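Local atomic coordinates of shikimate 5-dehydrogenase AroE (5-dehydroshikimate reductase) (Mycobacterium tuberculosis, PDB entry 4P4G), a protein that probably catalyses the NADP-dependent reduction of 3-dehydroshikimate to shikimate, the fourth of seven steps towards chorismate and the aromatic amino acids. Residues S88-V93 with F245-Q250; N103-G108 with L241-A246. All coordinates share one frame; numbering follows the deposited sequence.

Contact 1. Residues S88-V93 with F245-Q250. With SKM ((3R,4S,5R)-3,4,5-trihydroxycyclohex-1-ene-1-carboxylic acid), chain C.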
loop_
_atom_site.group_PDB
_atom_site.type_symbol
_atom_site.label_atom_id
_atom_site.label_comp_id
_atom_site.label_asym_id
_atom_site.label_seq_id
_atom_site.Cartn_x
_atom_site.Cartn_y
_atom_site.Cartn_z
ATOM N N SER A 88 -6.353 -2.347 -8.481
ATOM C CA SER A 88 -4.928 -2.154 -8.692
ATOM C C SER A 88 -4.218 -3.345 -8.080
ATOM O O SER A 88 -4.818 -4.114 -7.311
ATOM C CB SER A 88 -4.442 -0.842 -8.070
ATOM O OG SER A 88 -4.500 -0.908 -6.660
ATOM N N ALA A 89 -2.950 -3.518 -8.428
ATOM C CA ALA A 89 -2.200 -4.680 -7.980
ATOM C C ALA A 89 -0.807 -4.266 -7.584
ATOM O O ALA A 89 -0.135 -3.564 -8.334
ATOM C CB ALA A 89 -2.131 -5.711 -9.093
ATOM N N ASN A 90 -0.353 -4.723 -6.425
ATOM C CA ASN A 90 1.013 -4.439 -6.019
ATOM C C ASN A 90 1.880 -5.692 -6.096
ATOM O O ASN A 90 3.011 -5.715 -5.596
ATOM C CB ASN A 90 1.030 -3.901 -4.588
ATOM C CG ASN A 90 0.752 -4.984 -3.574
ATOM O OD1 ASN A 90 -0.003 -5.919 -3.849
ATOM N ND2 ASN A 90 1.354 -4.866 -2.395
ATOM N N THR A 91 1.343 -6.741 -6.709
ATOM C CA THR A 91 2.031 -8.036 -6.747
ATOM C C THR A 91 1.730 -8.728 -8.061
ATOM O O THR A 91 0.571 -8.802 -8.469
ATOM C CB THR A 91 1.528 -8.951 -5.603
ATOM O OG1 THR A 91 1.559 -8.241 -4.360
ATOM C CG2 THR A 91 2.378 -10.215 -5.482
ATOM N N LEU A 92 2.769 -9.198 -8.744
ATOM C CA LEU A 92 2.594 -10.099 -9.880
ATOM C C LEU A 92 3.280 -11.417 -9.567
ATOM O O LEU A 92 4.447 -11.431 -9.164
ATOM C CB LEU A 92 3.208 -9.497 -11.142
ATOM C CG LEU A 92 2.472 -8.281 -11.690
ATOM C CD1 LEU A 92 3.341 -7.586 -12.719
ATOM C CD2 LEU A 92 1.144 -8.702 -12.298
ATOM N N VAL A 93 2.564 -12.513 -9.791
ATOM C CA VAL A 93 3.049 -13.854 -9.477
ATOM C C VAL A 93 3.105 -14.680 -10.755
ATOM O O VAL A 93 2.123 -14.756 -11.502
ATOM C CB VAL A 93 2.112 -14.538 -8.467
ATOM C CG1 VAL A 93 2.677 -15.899 -8.020
ATOM C CG2 VAL A 93 1.871 -13.619 -7.265
ATOM N N PHE A 245 4.132 -9.947 3.975
ATOM C CA PHE A 245 3.837 -11.328 4.366
ATOM C C PHE A 245 3.175 -12.121 3.239
ATOM O O PHE A 245 3.616 -13.211 2.883
ATOM C CB PHE A 245 2.917 -11.367 5.591
ATOM C CG PHE A 245 3.523 -10.794 6.841
ATOM C CD1 PHE A 245 4.876 -10.949 7.126
ATOM C CD2 PHE A 245 2.724 -10.111 7.746
ATOM C CE1 PHE A 245 5.421 -10.421 8.292
ATOM C CE2 PHE A 245 3.263 -9.585 8.907
ATOM C CZ PHE A 245 4.608 -9.738 9.181
ATOM N N ALA A 246 2.115 -11.568 2.662
ATOM C CA ALA A 246 1.366 -12.291 1.647
ATOM C C ALA A 246 2.153 -12.376 0.347
ATOM O O ALA A 246 1.951 -13.292 -0.447
ATOM C CB ALA A 246 0.017 -11.633 1.420
ATOM N N GLN A 247 3.026 -11.399 0.111
ATOM C CA GLN A 247 3.862 -11.439 -1.078
ATOM C C GLN A 247 4.863 -12.583 -0.988
ATOM O O GLN A 247 5.055 -13.341 -1.949
ATOM C CB GLN A 247 4.579 -10.107 -1.274
ATOM C CG GLN A 247 3.703 -9.024 -1.848
ATOM C CD GLN A 247 4.517 -7.834 -2.285
ATOM O OE1 GLN A 247 5.677 -7.673 -1.873
ATOM N NE2 GLN A 247 3.936 -7.003 -3.134
ATOM N N VAL A 248 5.501 -12.730 0.170
ATOM C CA VAL A 248 6.427 -13.847 0.370
ATOM C C VAL A 248 5.718 -15.189 0.178
ATOM O O VAL A 248 6.247 -16.087 -0.470
ATOM C CB VAL A 248 7.116 -13.763 1.752
ATOM C CG1 VAL A 248 7.896 -15.029 2.040
ATOM C CG2 VAL A 248 8.060 -12.554 1.783
ATOM N N GLU A 249 4.499 -15.307 0.692
ATOM C CA GLU A 249 3.719 -16.534 0.534
ATOM C C GLU A 249 3.471 -16.872 -0.928
ATOM O O GLU A 249 3.584 -18.030 -1.326
ATOM C CB GLU A 249 2.412 -16.463 1.338
ATOM C CG GLU A 249 2.686 -16.349 2.842
ATOM C CD GLU A 249 1.444 -16.322 3.698
ATOM O OE1 GLU A 249 0.351 -16.029 3.165
ATOM O OE2 GLU A 249 1.571 -16.599 4.914
ATOM N N GLN A 250 3.146 -15.866 -1.731
ATOM C CA GLN A 250 2.851 -16.118 -3.134
ATOM C C GLN A 250 4.104 -16.383 -3.962
ATOM O O GLN A 250 4.057 -17.152 -4.920
ATOM C CB GLN A 250 2.018 -14.985 -3.722
ATOM C CG GLN A 250 0.567 -15.014 -3.238
ATOM C CD GLN A 250 -0.189 -13.778 -3.626
ATOM O OE1 GLN A 250 -0.820 -13.733 -4.681
ATOM N NE2 GLN A 250 -0.133 -12.757 -2.777
HETATM O O12 SKM C . 2.734 -2.324 -2.073
HETATM C C8 SKM C . 4.081 -2.119 -1.655
HETATM C C6 SKM C . 4.289 -0.644 -1.458
HETATM O O7 SKM C . 3.785 0.089 -2.559
HETATM C C5 SKM C . 5.703 -0.385 -1.341
HETATM C C4 SKM C . 6.701 -1.209 -1.654
HETATM C C1 SKM C . 8.134 -0.741 -1.475
HETATM O O2 SKM C . 9.064 -1.530 -1.691
HETATM O O3 SKM C . 8.389 0.421 -1.107
HETATM C C10 SKM C . 6.467 -2.651 -2.194
HETATM C C9 SKM C . 4.991 -2.732 -2.683
HETATM O O11 SKM C . 4.719 -4.084 -2.808
#
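Q247 reaches out from its helix to T91 and shikimate at once, while one turn further on Q250 lies against V93. The Q247 chain is extended beyond CG, long enough to bring the terminal amide to the ligand. Q247 NE2 donates to T91 OG1 at 2.9 Å, with an N-H...O angle of 154° and the acceptor close to the amide plane; the same nitrogen also gives a more bent bond of 3.0 Å to O11 of shikimate. Both hydrogens of the NH2 thus have work, and OE1 is hydrogen-bonded to S63 and H24. Glutamine suits a place that needs a donor and an acceptor fixed in known directions. T91 has its OG1 anti to the carbonyl carbon (chi1 -50°), which turns the hydroxyl towards the helix. T91 OG1 accepts from Q247 NE2 and donates a hydrogen bond to N90 OD1, 2.8 Å away, from above the plane of that carbonyl. The N90 amide is thereby steadied while its ND2 makes a nearly straight 2.9 Å bond to O12 of shikimate.

Around Q250 the contact passes to van der Waals packing of the V93 methyls. V93 CG2 sits 3.7 Å from Q250 OE1, the two side chains meeting at about a right angle, and V93 CG1 is 3.6 Å from the main-chain Q250 O. Q250 NE2 folds back to A246 O at 3.2 Å, on the face of that carbonyl opposite to Q250 N, and is shared with D102. Branched T91 and V93 fit a strand and point towards helix 236-252, which packs on one face of the mixed sheet. Segments 91-93 and 245-250 run almost parallel, 12° apart, their axes at closest 9.5 Å apart, while L92 points away to meet F75 of helix 69-75.

Contact 2. Residues N103-G108 with L241-A246. With SKM ((3R,4S,5R)-3,4,5-trihydroxycyclohex-1-ene-1-carboxylic acid), chain C.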
loop_
_atom_site.group_PDB
_atom_site.type_symbol
_atom_site.label_atom_id
_atom_site.label_comp_id
_atom_site.label_asym_id
_atom_site.label_seq_id
_atom_site.Cartn_x
_atom_site.Cartn_y
_atom_site.Cartn_z
ATOM N N ASN A 103 -3.401 -8.106 -4.803
ATOM C CA ASN A 103 -3.187 -6.899 -4.037
ATOM C C ASN A 103 -3.028 -7.243 -2.568
ATOM O O ASN A 103 -3.989 -7.645 -1.909
ATOM C CB ASN A 103 -4.327 -5.901 -4.220
ATOM C CG ASN A 103 -3.973 -4.543 -3.680
ATOM O OD1 ASN A 103 -3.737 -4.390 -2.478
ATOM N ND2 ASN A 103 -3.921 -3.546 -4.554
ATOM N N THR A 104 -1.813 -7.089 -2.057
ATOM C CA THR A 104 -1.561 -7.321 -0.638
ATOM C C THR A 104 -1.517 -6.042 0.206
ATOM O O THR A 104 -1.296 -6.125 1.420
ATOM C CB THR A 104 -0.259 -8.122 -0.411
ATOM O OG1 THR A 104 0.868 -7.289 -0.712
ATOM C CG2 THR A 104 -0.211 -9.354 -1.306
ATOM N N ASP A 105 -1.730 -4.876 -0.411
ATOM C CA ASP A 105 -1.781 -3.608 0.335
ATOM C C ASP A 105 -3.004 -3.563 1.258
ATOM O O ASP A 105 -3.026 -2.807 2.233
ATOM C CB ASP A 105 -1.840 -2.393 -0.604
ATOM C CG ASP A 105 -0.519 -2.099 -1.290
ATOM O OD1 ASP A 105 0.543 -2.224 -0.645
ATOM O OD2 ASP A 105 -0.555 -1.733 -2.491
ATOM N N ILE A 106 -4.028 -4.347 0.935
ATOM C CA ILE A 106 -5.187 -4.484 1.820
ATOM C C ILE A 106 -4.716 -5.036 3.165
ATOM O O ILE A 106 -5.060 -4.486 4.220
ATOM C CB ILE A 106 -6.240 -5.430 1.230
ATOM C CG1 ILE A 106 -6.767 -4.898 -0.100
ATOM C CG2 ILE A 106 -7.377 -5.662 2.218
ATOM C CD1 ILE A 106 -7.485 -5.974 -0.913
ATOM N N ASP A 107 -3.921 -6.112 3.124
ATOM C CA ASP A 107 -3.288 -6.665 4.331
ATOM C C ASP A 107 -2.397 -5.641 5.015
ATOM O O ASP A 107 -2.321 -5.598 6.247
ATOM C CB ASP A 107 -2.408 -7.869 3.993
ATOM C CG ASP A 107 -3.191 -9.060 3.508
ATOM O OD1 ASP A 107 -4.424 -9.100 3.705
ATOM O OD2 ASP A 107 -2.556 -9.981 2.946
ATOM N N GLY A 108 -1.686 -4.852 4.210
ATOM C CA GLY A 108 -0.811 -3.819 4.722
ATOM C C GLY A 108 -1.573 -2.853 5.602
ATOM O O GLY A 108 -1.147 -2.537 6.722
ATOM N N LEU A 241 5.730 -4.028 6.066
ATOM C CA LEU A 241 5.844 -5.336 6.697
ATOM C C LEU A 241 4.602 -6.177 6.469
ATOM O O LEU A 241 4.691 -7.328 6.027
ATOM C CB LEU A 241 6.028 -5.162 8.199
ATOM C CG LEU A 241 6.132 -6.475 8.979
ATOM C CD1 LEU A 241 7.341 -7.279 8.531
ATOM C CD2 LEU A 241 6.203 -6.184 10.464
ATOM N N HIS A 242 3.441 -5.613 6.778
ATOM C CA HIS A 242 2.220 -6.400 6.728
ATOM C C HIS A 242 1.813 -6.790 5.308
ATOM O O HIS A 242 1.272 -7.873 5.106
ATOM C CB HIS A 242 1.089 -5.725 7.511
ATOM C CG HIS A 242 1.252 -5.864 8.991
ATOM N ND1 HIS A 242 0.771 -6.950 9.685
ATOM C CD2 HIS A 242 1.880 -5.078 9.897
ATOM C CE1 HIS A 242 1.079 -6.818 10.968
ATOM N NE2 HIS A 242 1.749 -5.691 11.121
ATOM N N GLN A 243 2.086 -5.937 4.324
ATOM C CA GLN A 243 1.795 -6.317 2.934
ATOM C C GLN A 243 2.826 -7.315 2.411
ATOM O O GLN A 243 2.565 -8.041 1.450
ATOM C CB GLN A 243 1.699 -5.085 2.013
ATOM C CG GLN A 243 2.996 -4.321 1.809
ATOM C CD GLN A 243 3.895 -4.940 0.760
ATOM O OE1 GLN A 243 3.442 -5.331 -0.317
ATOM N NE2 GLN A 243 5.175 -5.046 1.075
ATOM N N ALA A 244 3.995 -7.356 3.040
ATOM C CA ALA A 244 5.077 -8.201 2.546
ATOM C C ALA A 244 4.825 -9.672 2.870
ATOM O O ALA A 244 5.257 -10.538 2.125
ATOM C CB ALA A 244 6.411 -7.752 3.100
ATOM N N PHE A 245 4.132 -9.947 3.975
ATOM C CA PHE A 245 3.837 -11.328 4.366
ATOM C C PHE A 245 3.175 -12.121 3.239
ATOM O O PHE A 245 3.616 -13.211 2.883
ATOM C CB PHE A 245 2.917 -11.367 5.591
ATOM C CG PHE A 245 3.523 -10.794 6.841
ATOM C CD1 PHE A 245 4.876 -10.949 7.126
ATOM C CD2 PHE A 245 2.724 -10.111 7.746
ATOM C CE1 PHE A 245 5.421 -10.421 8.292
ATOM C CE2 PHE A 245 3.263 -9.585 8.907
ATOM C CZ PHE A 245 4.608 -9.738 9.181
ATOM N N ALA A 246 2.115 -11.568 2.662
ATOM C CA ALA A 246 1.366 -12.291 1.647
ATOM C C ALA A 246 2.153 -12.376 0.347
ATOM O O ALA A 246 1.951 -13.292 -0.447
ATOM C CB ALA A 246 0.017 -11.633 1.420
HETATM O O12 SKM C . 2.734 -2.324 -2.073
HETATM C C8 SKM C . 4.081 -2.119 -1.655
HETATM C C6 SKM C . 4.289 -0.644 -1.458
HETATM O O7 SKM C . 3.785 0.089 -2.559
HETATM C C5 SKM C . 5.703 -0.385 -1.341
HETATM C C4 SKM C . 6.701 -1.209 -1.654
HETATM C C1 SKM C . 8.134 -0.741 -1.475
HETATM O O2 SKM C . 9.064 -1.530 -1.691
HETATM O O3 SKM C . 8.389 0.421 -1.107
HETATM C C10 SKM C . 6.467 -2.651 -2.194
HETATM C C9 SKM C . 4.991 -2.732 -2.683
HETATM O O11 SKM C . 4.719 -4.084 -2.808
HETATM O O HOH W 1 0.252 -9.621 3.766
#
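One wall of the shikimate pocket is built where the start of helix 105-113, with T104 and D105, meets Q243 of helix 236-252. T104 OG1 donates to the main-chain Q243 O over 2.8 Å, arriving tilted from the carbonyl plane. T104 suits the spot because its two branches do different jobs: the hydroxyl bonds to the backbone of helix 236-252, and CG2 rests on A246 CB at 3.6 Å. Q243 holds CG between its backbone N and carbonyl carbon (chi1 67°) and bends again at chi2 (82°). The doubly bent chain swings the amide up to the ligand, where Q243 OE1 accepts from O11 of shikimate at 3.1 Å; NE2 is held by L240 O. D105 points its CB away from helix 236-252, but its carboxylate turns back, and OD1 accepts from the neighbouring hydroxyl O12 at 2.6 Å. Its other oxygen, OD2, forms a salt bridge with K69. Just before the helix, N103 OD1 accepts weak capping bonds from D105 N and I106 N.

G108 lets the two helices come very close: its CA is 4.0 Å from Q243 CA, so near that a glycine suits the place. At the more open end, D107 OD2 lies 3.4 Å from A246 CB and takes a bond from a water that also accepts from A246 N; OD2 is salt-bridged to R82 too. I106, on the side of helix 105-113 facing away from this contact, packs on helices 81-86 and 129-139, whereas L241 and A244 turn to helix 258-267.

Overall arrangement
The two contacts lie about 8 Å apart, centre to centre, and join at N90, whose OD1 accepts a probable hydrogen bond from T104 N. Along the chain, 88-93 and 103-108 come first, at the start and just past the end of the hairpin of strands 91-95 and 98-102; both then meet helix 236-252 far downstream, sharing F245 and A246. Contact 1 places that helix on the mixed sheet of the substrate-binding domain. Contact 2 pairs it with helix 105-113, the element leading into the parallel sheet, while helix 236-252 follows the last strand of that sheet. The two crossings between domains therefore meet beside shikimate, which both contacts bind through its O11 and O12 hydroxyls.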